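Local coordinates for L-iditol 2-dehydrogenase (Clostridium scindens, PDB 4OH1), which probably oxidises polyols such as L-iditol at the expense of NAD+, as a zinc-dependent member of the medium-chain alcohol dehydrogenase family, at residues A[90-104]-A[136-150]. Sequence-based numbering, arbitrary orientation.
Sequences MGFKVGQKVVANYAK and YHMSQIFPIPDDADL
K97 crosses to the turn P145–A148 with a chain extended beyond CG (chi2 -174°), which carries its ammonium group to two backbone carbonyls there: NZ lies 2.8 Å from A148 O and 2.9 Å from D146 O. The aliphatic part of the chain runs past the branched end of L150 at CD2, and CB rests on I144 CG1. At the other end of the strand pair the Q140 amide bridges the segments. Its NE2 donates to N101 O at 2.8 Å, in the plane of that carbonyl though 24° out of the amide's own plane, while OE1 turns back to accept from H137 N of its own segment, two bonds that fix the rotation of the amide. K104 lays CE over one face of the H137 imidazole, 3.4 Å from CG; ND1 of that ring and S139 OG share a hydrogen bond, and NE2 bonds E34 OE1. Between these ends strands 97-100 and 141-143 pair antiparallel within the curled mixed sheet of the GroES-like domain, V99 and F142 exchanging backbone hydrogen bonds in both directions. A100 sets CB above the centre of the Y136 ring, a CH-pi contact only 6° off the ring normal, and meets I141 CD1 as well. I141 CG2 packs against V98 CG1 and F92 CE1, where I36 and I38 of strand 35-44 cover the cluster. F142 reaches helix 305-311, and R113 of the second subunit makes a cation-pi contact with its ring.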
HETATM    1  N   MSE A  90       4.064 -34.355   7.110  1.00 53.59           N
HETATM    2  CA  MSE A  90       4.320 -32.958   6.771  1.00 50.07           C
HETATM    3  C   MSE A  90       5.627 -32.458   7.382  1.00 48.65           C
HETATM    4  O   MSE A  90       5.919 -31.246   7.394  1.00 49.33           O
HETATM    5  CB  MSE A  90       3.173 -32.085   7.251  1.00 55.10           C
HETATM    6  CG  MSE A  90       1.867 -32.456   6.616  1.00 64.61           C
HETATM    7 SE   MSE A  90       1.724 -31.852   4.757  0.75 79.11          SE
HETATM    8  CE  MSE A  90       0.957 -33.520   4.017  1.00 81.54           C
ATOM      9  N   GLY A  91       6.410 -33.369   7.935  1.00 47.32           N
ATOM     10  CA  GLY A  91       7.727 -33.013   8.447  1.00 46.57           C
ATOM     11  C   GLY A  91       7.841 -32.745   9.943  1.00 47.40           C
ATOM     12  O   GLY A  91       8.930 -32.451  10.442  1.00 47.46           O
ATOM     13  N   PHE A  92       6.764 -32.823  10.711  1.00 46.82           N
ATOM     14  CA  PHE A  92       6.936 -32.539  12.152  1.00 41.87           C
ATOM     15  C   PHE A  92       7.468 -33.799  12.813  1.00 45.20           C
ATOM     16  O   PHE A  92       7.034 -34.903  12.493  1.00 45.62           O
ATOM     17  CB  PHE A  92       5.611 -32.126  12.779  1.00 41.37           C
ATOM     18  CG  PHE A  92       5.040 -30.852  12.222  1.00 38.99           C
ATOM     19  CD1 PHE A  92       5.440 -29.634  12.709  1.00 38.24           C
ATOM     20  CD2 PHE A  92       4.107 -30.884  11.228  1.00 37.83           C
ATOM     21  CE1 PHE A  92       4.900 -28.468  12.230  1.00 38.42           C
ATOM     22  CE2 PHE A  92       3.578 -29.736  10.718  1.00 40.49           C
ATOM     23  CZ  PHE A  92       3.968 -28.499  11.237  1.00 38.69           C
ATOM     24  N   LYS A  93       8.383 -33.644  13.754  1.00 45.09           N
ATOM     25  CA  LYS A  93       9.053 -34.763  14.367  1.00 45.80           C
ATOM     26  C   LYS A  93       9.193 -34.509  15.862  1.00 46.20           C
ATOM     27  O   LYS A  93       9.388 -33.364  16.273  1.00 42.84           O
ATOM     28  CB  LYS A  93      10.475 -34.934  13.793  1.00 49.99           C
ATOM     29  CG  LYS A  93      10.608 -35.402  12.331  1.00 53.11           C
ATOM     30  CD  LYS A  93       9.936 -36.717  12.111  1.00 56.74           C
ATOM     31  CE  LYS A  93       9.585 -36.882  10.663  1.00 64.08           C
ATOM     32  NZ  LYS A  93      10.823 -36.787   9.811  1.00 67.99           N
ATOM     33  N   VAL A  94       9.125 -35.581  16.668  1.00 43.63           N
ATOM     34  CA  VAL A  94       9.470 -35.477  18.079  1.00 41.34           C
ATOM     35  C   VAL A  94      10.889 -34.891  18.256  1.00 42.85           C
ATOM     36  O   VAL A  94      11.788 -35.202  17.495  1.00 43.89           O
ATOM     37  CB  VAL A  94       9.368 -36.800  18.787  1.00 43.86           C
ATOM     38  CG1 VAL A  94      10.011 -36.741  20.213  1.00 44.94           C
ATOM     39  CG2 VAL A  94       7.917 -37.333  18.868  1.00 45.84           C
ATOM     40  N   GLY A  95      11.062 -34.033  19.280  1.00 44.41           N
ATOM     41  CA  GLY A  95      12.304 -33.317  19.547  1.00 42.40           C
ATOM     42  C   GLY A  95      12.364 -31.906  18.962  1.00 41.60           C
ATOM     43  O   GLY A  95      13.248 -31.133  19.314  1.00 41.45           O
ATOM     44  N   GLN A  96      11.486 -31.555  18.025  1.00 41.88           N
ATOM     45  CA  GLN A  96      11.559 -30.190  17.450  1.00 40.93           C
ATOM     46  C   GLN A  96      11.085 -29.162  18.452  1.00 38.31           C
ATOM     47  O   GLN A  96      10.041 -29.326  19.035  1.00 38.11           O
ATOM     48  CB  GLN A  96      10.712 -30.081  16.186  1.00 45.34           C
ATOM     49  CG  GLN A  96      11.344 -30.820  15.012  1.00 46.97           C
ATOM     50  CD  GLN A  96      10.421 -31.027  13.827  1.00 48.56           C
ATOM     51  OE1 GLN A  96       9.246 -30.684  13.819  1.00 50.09           O
ATOM     52  NE2 GLN A  96      10.970 -31.608  12.818  1.00 52.97           N
ATOM     53  N   LYS A  97      11.887 -28.124  18.687  1.00 38.28           N
ATOM     54  CA  LYS A  97      11.431 -26.939  19.401  1.00 36.45           C
ATOM     55  C   LYS A  97      10.369 -26.166  18.585  1.00 37.12           C
ATOM     56  O   LYS A  97      10.572 -25.920  17.388  1.00 36.65           O
ATOM     57  CB  LYS A  97      12.611 -26.039  19.699  1.00 38.30           C
ATOM     58  CG  LYS A  97      13.581 -26.635  20.736  1.00 42.52           C
ATOM     59  CD  LYS A  97      14.644 -25.674  21.097  1.00 42.59           C
ATOM     60  CE  LYS A  97      15.560 -26.247  22.133  1.00 43.67           C
ATOM     61  NZ  LYS A  97      16.638 -25.245  22.324  1.00 44.13           N
ATOM     62  N   VAL A  98       9.277 -25.754  19.256  1.00 34.66           N
ATOM     63  CA  VAL A  98       8.175 -25.082  18.601  1.00 34.40           C
ATOM     64  C   VAL A  98       7.463 -24.055  19.494  1.00 32.73           C
ATOM     65  O   VAL A  98       7.632 -24.045  20.719  1.00 31.77           O
ATOM     66  CB  VAL A  98       7.123 -26.098  18.149  1.00 35.73           C
ATOM     67  CG1 VAL A  98       7.701 -27.091  17.141  1.00 38.79           C
ATOM     68  CG2 VAL A  98       6.547 -26.859  19.358  1.00 36.27           C
ATOM     69  N   VAL A  99       6.635 -23.233  18.848  1.00 28.97           N
ATOM     70  CA  VAL A  99       5.637 -22.439  19.495  1.00 27.88           C
ATOM     71  C   VAL A  99       4.348 -22.755  18.818  1.00 30.41           C
ATOM     72  O   VAL A  99       4.309 -23.343  17.704  1.00 32.39           O
ATOM     73  CB  VAL A  99       5.900 -20.954  19.453  1.00 29.10           C
ATOM     74  CG1 VAL A  99       7.171 -20.618  20.203  1.00 30.03           C
ATOM     75  CG2 VAL A  99       5.976 -20.435  18.010  1.00 29.47           C
ATOM     76  N   ALA A 100       3.287 -22.417  19.512  1.00 30.32           N
ATOM     77  CA  ALA A 100       1.931 -22.713  19.042  1.00 32.37           C
ATOM     78  C   ALA A 100       1.095 -21.443  18.937  1.00 34.01           C
ATOM     79  O   ALA A 100       1.242 -20.526  19.750  1.00 32.04           O
ATOM     80  CB  ALA A 100       1.264 -23.664  20.017  1.00 34.61           C
ATOM     81  N   ASN A 101       0.238 -21.415  17.928  1.00 33.59           N
ATOM     82  CA  ASN A 101      -0.776 -20.412  17.765  1.00 35.49           C
ATOM     83  C   ASN A 101      -2.099 -20.967  18.308  1.00 36.16           C
ATOM     84  O   ASN A 101      -2.594 -21.927  17.783  1.00 35.17           O
ATOM     85  CB  ASN A 101      -0.887 -20.075  16.280  1.00 34.44           C
ATOM     86  CG  ASN A 101      -1.940 -19.041  15.982  1.00 36.79           C
ATOM     87  OD1 ASN A 101      -2.547 -18.454  16.872  1.00 37.86           O
ATOM     88  ND2 ASN A 101      -2.154 -18.792  14.704  1.00 38.82           N
ATOM     89  N   TYR A 102      -2.665 -20.346  19.341  1.00 33.52           N
ATOM     90  CA  TYR A 102      -3.866 -20.811  19.984  1.00 35.64           C
ATOM     91  C   TYR A 102      -5.014 -20.861  18.997  1.00 36.51           C
ATOM     92  O   TYR A 102      -5.964 -21.623  19.191  1.00 37.42           O
ATOM     93  CB  TYR A 102      -4.247 -19.890  21.187  1.00 39.44           C
ATOM     94  CG  TYR A 102      -4.613 -18.461  20.759  1.00 40.71           C
ATOM     95  CD1 TYR A 102      -3.635 -17.482  20.610  1.00 43.22           C
ATOM     96  CD2 TYR A 102      -5.896 -18.125  20.440  1.00 43.42           C
ATOM     97  CE1 TYR A 102      -3.952 -16.190  20.184  1.00 46.52           C
ATOM     98  CE2 TYR A 102      -6.228 -16.842  20.002  1.00 46.49           C
ATOM     99  CZ  TYR A 102      -5.252 -15.881  19.884  1.00 48.43           C
ATOM    100  OH  TYR A 102      -5.565 -14.617  19.417  1.00 53.43           O
ATOM    101  N   ALA A 103      -4.976 -20.026  17.963  1.00 36.49           N
ATOM    102  CA  ALA A 103      -6.158 -19.840  17.102  1.00 40.18           C
ATOM    103  C   ALA A 103      -6.176 -20.898  15.998  1.00 41.02           C
ATOM    104  O   ALA A 103      -5.180 -21.096  15.341  1.00 39.30           O
ATOM    105  CB  ALA A 103      -6.143 -18.431  16.485  1.00 42.92           C
ATOM    106  N   LYS A 104      -7.313 -21.568  15.819  1.00 43.44           N
ATOM    107  CA  LYS A 104      -7.513 -22.555  14.769  1.00 43.21           C
ATOM    108  C   LYS A 104      -8.463 -22.014  13.699  1.00 45.03           C
ATOM    109  O   LYS A 104      -9.666 -21.859  13.931  1.00 42.76           O
ATOM    110  CB  LYS A 104      -8.095 -23.834  15.359  1.00 45.06           C
ATOM    111  CG  LYS A 104      -8.346 -24.970  14.329  1.00 47.53           C
ATOM    112  CD  LYS A 104      -7.099 -25.310  13.588  1.00 47.83           C
ATOM    113  CE  LYS A 104      -7.211 -26.566  12.796  1.00 49.30           C
ATOM    114  NZ  LYS A 104      -8.218 -26.404  11.746  1.00 54.93           N
ATOM    115  N   TYR A 136      -2.373 -29.569  19.585  1.00 38.17           N
ATOM    116  CA  TYR A 136      -2.810 -28.563  18.640  1.00 36.45           C
ATOM    117  C   TYR A 136      -2.844 -29.227  17.270  1.00 37.90           C
ATOM    118  O   TYR A 136      -2.151 -30.208  17.025  1.00 37.07           O
ATOM    119  CB  TYR A 136      -1.778 -27.401  18.608  1.00 35.18           C
ATOM    120  CG  TYR A 136      -1.649 -26.608  19.888  1.00 36.51           C
ATOM    121  CD1 TYR A 136      -2.449 -25.487  20.151  1.00 37.11           C
ATOM    122  CD2 TYR A 136      -0.784 -27.017  20.880  1.00 38.23           C
ATOM    123  CE1 TYR A 136      -2.351 -24.788  21.393  1.00 36.43           C
ATOM    124  CE2 TYR A 136      -0.672 -26.325  22.073  1.00 37.61           C
ATOM    125  CZ  TYR A 136      -1.441 -25.217  22.322  1.00 37.03           C
ATOM    126  OH  TYR A 136      -1.280 -24.614  23.543  1.00 39.50           O
ATOM    127  N   HIS A 137      -3.566 -28.627  16.336  1.00 38.71           N
ATOM    128  CA  HIS A 137      -3.517 -29.073  14.941  1.00 41.23           C
ATOM    129  C   HIS A 137      -2.185 -28.650  14.356  1.00 39.75           C
ATOM    130  O   HIS A 137      -1.651 -27.605  14.723  1.00 40.53           O
ATOM    131  CB  HIS A 137      -4.665 -28.455  14.160  1.00 41.12           C
ATOM    132  CG  HIS A 137      -4.804 -28.999  12.786  1.00 41.99           C
ATOM    133  ND1 HIS A 137      -4.316 -28.338  11.681  1.00 42.51           N
ATOM    134  CD2 HIS A 137      -5.393 -30.122  12.324  1.00 42.64           C
ATOM    135  CE1 HIS A 137      -4.574 -29.046  10.596  1.00 41.62           C
ATOM    136  NE2 HIS A 137      -5.241 -30.128  10.959  1.00 40.90           N
HETATM  137  N   MSE A 138      -1.632 -29.454  13.470  1.00 38.79           N
HETATM  138  CA  MSE A 138      -0.332 -29.145  12.889  1.00 38.88           C
HETATM  139  C   MSE A 138      -0.232 -27.712  12.281  1.00 37.70           C
HETATM  140  O   MSE A 138       0.790 -27.107  12.330  1.00 36.84           O
HETATM  141  CB  MSE A 138       0.005 -30.195  11.827  1.00 40.93           C
HETATM  142  CG  MSE A 138      -0.932 -30.208  10.635  1.00 44.43           C
HETATM  143 SE   MSE A 138      -0.717 -31.858   9.520  0.75 50.42          SE
HETATM  144  CE  MSE A 138      -1.998 -31.364   8.075  1.00 48.88           C
ATOM    145  N   SER A 139      -1.316 -27.183  11.742  1.00 36.19           N
ATOM    146  CA  SER A 139      -1.365 -25.851  11.245  1.00 37.63           C
ATOM    147  C   SER A 139      -1.094 -24.808  12.322  1.00 36.87           C
ATOM    148  O   SER A 139      -0.715 -23.719  11.995  1.00 33.48           O
ATOM    149  CB  SER A 139      -2.712 -25.554  10.625  1.00 41.18           C
ATOM    150  OG  SER A 139      -3.754 -25.481  11.609  1.00 41.76           O
ATOM    151  N   GLN A 140      -1.181 -25.174  13.594  1.00 37.82           N
ATOM    152  CA  GLN A 140      -0.948 -24.240  14.679  1.00 34.70           C
ATOM    153  C   GLN A 140       0.452 -24.299  15.165  1.00 34.66           C
ATOM    154  O   GLN A 140       0.762 -23.574  16.050  1.00 33.14           O
ATOM    155  CB  GLN A 140      -1.889 -24.539  15.857  1.00 35.16           C
ATOM    156  CG  GLN A 140      -3.342 -24.438  15.446  1.00 37.90           C
ATOM    157  CD  GLN A 140      -4.319 -24.813  16.543  1.00 40.86           C
ATOM    158  OE1 GLN A 140      -4.818 -25.938  16.561  1.00 42.88           O
ATOM    159  NE2 GLN A 140      -4.638 -23.865  17.427  1.00 38.88           N
ATOM    160  N   ILE A 141       1.304 -25.164  14.628  1.00 34.57           N
ATOM    161  CA  ILE A 141       2.585 -25.421  15.264  1.00 33.41           C
ATOM    162  C   ILE A 141       3.688 -24.908  14.422  1.00 31.89           C
ATOM    163  O   ILE A 141       3.737 -25.257  13.252  1.00 31.58           O
ATOM    164  CB  ILE A 141       2.800 -26.946  15.471  1.00 36.27           C
ATOM    165  CG1 ILE A 141       1.824 -27.479  16.502  1.00 38.86           C
ATOM    166  CG2 ILE A 141       4.206 -27.263  15.883  1.00 37.63           C
ATOM    167  CD1 ILE A 141       1.933 -26.861  17.870  1.00 41.18           C
ATOM    168  N   PHE A 142       4.612 -24.146  15.019  1.00 31.39           N
ATOM    169  CA  PHE A 142       5.658 -23.442  14.252  1.00 30.94           C
ATOM    170  C   PHE A 142       7.017 -23.765  14.772  1.00 33.13           C
ATOM    171  O   PHE A 142       7.285 -23.582  15.923  1.00 30.37           O
ATOM    172  CB  PHE A 142       5.504 -21.888  14.345  1.00 32.35           C
ATOM    173  CG  PHE A 142       4.284 -21.363  13.641  1.00 29.76           C
ATOM    174  CD1 PHE A 142       3.064 -21.345  14.272  1.00 30.10           C
ATOM    175  CD2 PHE A 142       4.357 -21.009  12.323  1.00 33.60           C
ATOM    176  CE1 PHE A 142       1.911 -20.916  13.589  1.00 33.99           C
ATOM    177  CE2 PHE A 142       3.217 -20.573  11.623  1.00 33.96           C
ATOM    178  CZ  PHE A 142       2.000 -20.511  12.280  1.00 32.47           C
ATOM    179  N   PRO A 143       7.914 -24.193  13.923  1.00 38.64           N
ATOM    180  CA  PRO A 143       9.235 -24.474  14.471  1.00 41.57           C
ATOM    181  C   PRO A 143      10.074 -23.220  14.663  1.00 37.29           C
ATOM    182  O   PRO A 143       9.933 -22.234  13.930  1.00 39.28           O
ATOM    183  CB  PRO A 143       9.871 -25.388  13.422  1.00 44.03           C
ATOM    184  CG  PRO A 143       9.288 -24.914  12.194  1.00 46.13           C
ATOM    185  CD  PRO A 143       7.814 -24.599  12.530  1.00 44.69           C
ATOM    186  N   ILE A 144      10.967 -23.306  15.624  1.00 35.08           N
ATOM    187  CA  ILE A 144      11.918 -22.256  15.941  1.00 36.08           C
ATOM    188  C   ILE A 144      13.346 -22.843  15.923  1.00 36.67           C
ATOM    189  O   ILE A 144      13.505 -24.023  15.838  1.00 37.95           O
ATOM    190  CB  ILE A 144      11.559 -21.646  17.296  1.00 34.40           C
ATOM    191  CG1 ILE A 144      11.784 -22.643  18.422  1.00 36.22           C
ATOM    192  CG2 ILE A 144      10.065 -21.217  17.302  1.00 36.55           C
ATOM    193  CD1 ILE A 144      11.339 -22.099  19.777  1.00 34.99           C
ATOM    194  N   PRO A 145      14.388 -22.015  15.990  1.00 35.90           N
ATOM    195  CA  PRO A 145      15.707 -22.578  15.828  1.00 37.44           C
ATOM    196  C   PRO A 145      16.076 -23.653  16.860  1.00 38.61           C
ATOM    197  O   PRO A 145      15.677 -23.577  18.027  1.00 35.73           O
ATOM    198  CB  PRO A 145      16.605 -21.351  16.013  1.00 37.33           C
ATOM    199  CG  PRO A 145      15.819 -20.276  15.492  1.00 37.76           C
ATOM    200  CD  PRO A 145      14.437 -20.550  15.985  1.00 36.19           C
ATOM    201  N   ASP A 146      16.856 -24.637  16.448  1.00 41.94           N
ATOM    202  CA  ASP A 146      17.267 -25.714  17.352  1.00 43.05           C
ATOM    203  C   ASP A 146      17.973 -25.216  18.576  1.00 43.39           C
ATOM    204  O   ASP A 146      17.783 -25.729  19.662  1.00 51.95           O
ATOM    205  CB  ASP A 146      18.172 -26.670  16.625  1.00 51.67           C
ATOM    206  CG  ASP A 146      17.491 -27.302  15.441  1.00 59.40           C
ATOM    207  OD1 ASP A 146      16.235 -27.316  15.434  1.00 67.83           O
ATOM    208  OD2 ASP A 146      18.203 -27.747  14.518  1.00 68.82           O
ATOM    209  N   ASP A 147      18.758 -24.186  18.426  1.00 44.38           N
ATOM    210  CA  ASP A 147      19.431 -23.560  19.553  1.00 46.70           C
ATOM    211  C   ASP A 147      18.624 -22.436  20.223  1.00 45.03           C
ATOM    212  O   ASP A 147      19.161 -21.627  20.935  1.00 50.62           O
ATOM    213  CB  ASP A 147      20.776 -23.000  19.047  1.00 53.90           C
ATOM    214  CG  ASP A 147      20.608 -21.885  17.976  1.00 62.49           C
ATOM    215  OD1 ASP A 147      19.553 -21.815  17.300  1.00 66.96           O
ATOM    216  OD2 ASP A 147      21.546 -21.061  17.817  1.00 71.81           O
ATOM    217  N   ALA A 148      17.332 -22.374  20.026  1.00 43.27           N
ATOM    218  CA  ALA A 148      16.533 -21.301  20.620  1.00 42.57           C
ATOM    219  C   ALA A 148      16.431 -21.391  22.101  1.00 44.19           C
ATOM    220  O   ALA A 148      16.190 -22.468  22.639  1.00 45.62           O
ATOM    221  CB  ALA A 148      15.142 -21.361  20.095  1.00 40.18           C
ATOM    222  N   ASP A 149      16.529 -20.232  22.757  1.00 46.41           N
ATOM    223  CA  ASP A 149      16.211 -20.098  24.181  1.00 44.73           C
ATOM    224  C   ASP A 149      14.690 -20.049  24.295  1.00 42.52           C
ATOM    225  O   ASP A 149      14.050 -19.054  23.938  1.00 40.89           O
ATOM    226  CB  ASP A 149      16.827 -18.820  24.729  1.00 49.45           C
ATOM    227  CG  ASP A 149      16.442 -18.547  26.179  1.00 53.85           C
ATOM    228  OD1 ASP A 149      15.495 -19.168  26.694  1.00 58.76           O
ATOM    229  OD2 ASP A 149      17.097 -17.696  26.816  1.00 60.42           O
ATOM    230  N   LEU A 150      14.111 -21.130  24.793  1.00 39.38           N
ATOM    231  CA  LEU A 150      12.678 -21.273  24.854  1.00 37.36           C
ATOM    232  C   LEU A 150      11.941 -20.209  25.671  1.00 37.40           C
ATOM    233  O   LEU A 150      10.754 -19.972  25.484  1.00 34.85           O
ATOM    234  CB  LEU A 150      12.361 -22.656  25.421  1.00 36.94           C
ATOM    235  CG  LEU A 150      12.678 -23.741  24.410  1.00 40.54           C
ATOM    236  CD1 LEU A 150      12.624 -25.105  25.073  1.00 41.62           C
ATOM    237  CD2 LEU A 150      11.704 -23.737  23.256  1.00 39.19           C
TER
HETATM  238  O   HOH W   1      12.521 -26.774  15.594  1.00 52.30           O
HETATM  239  O   HOH W   2      14.299 -28.040  17.412  1.00 60.54           O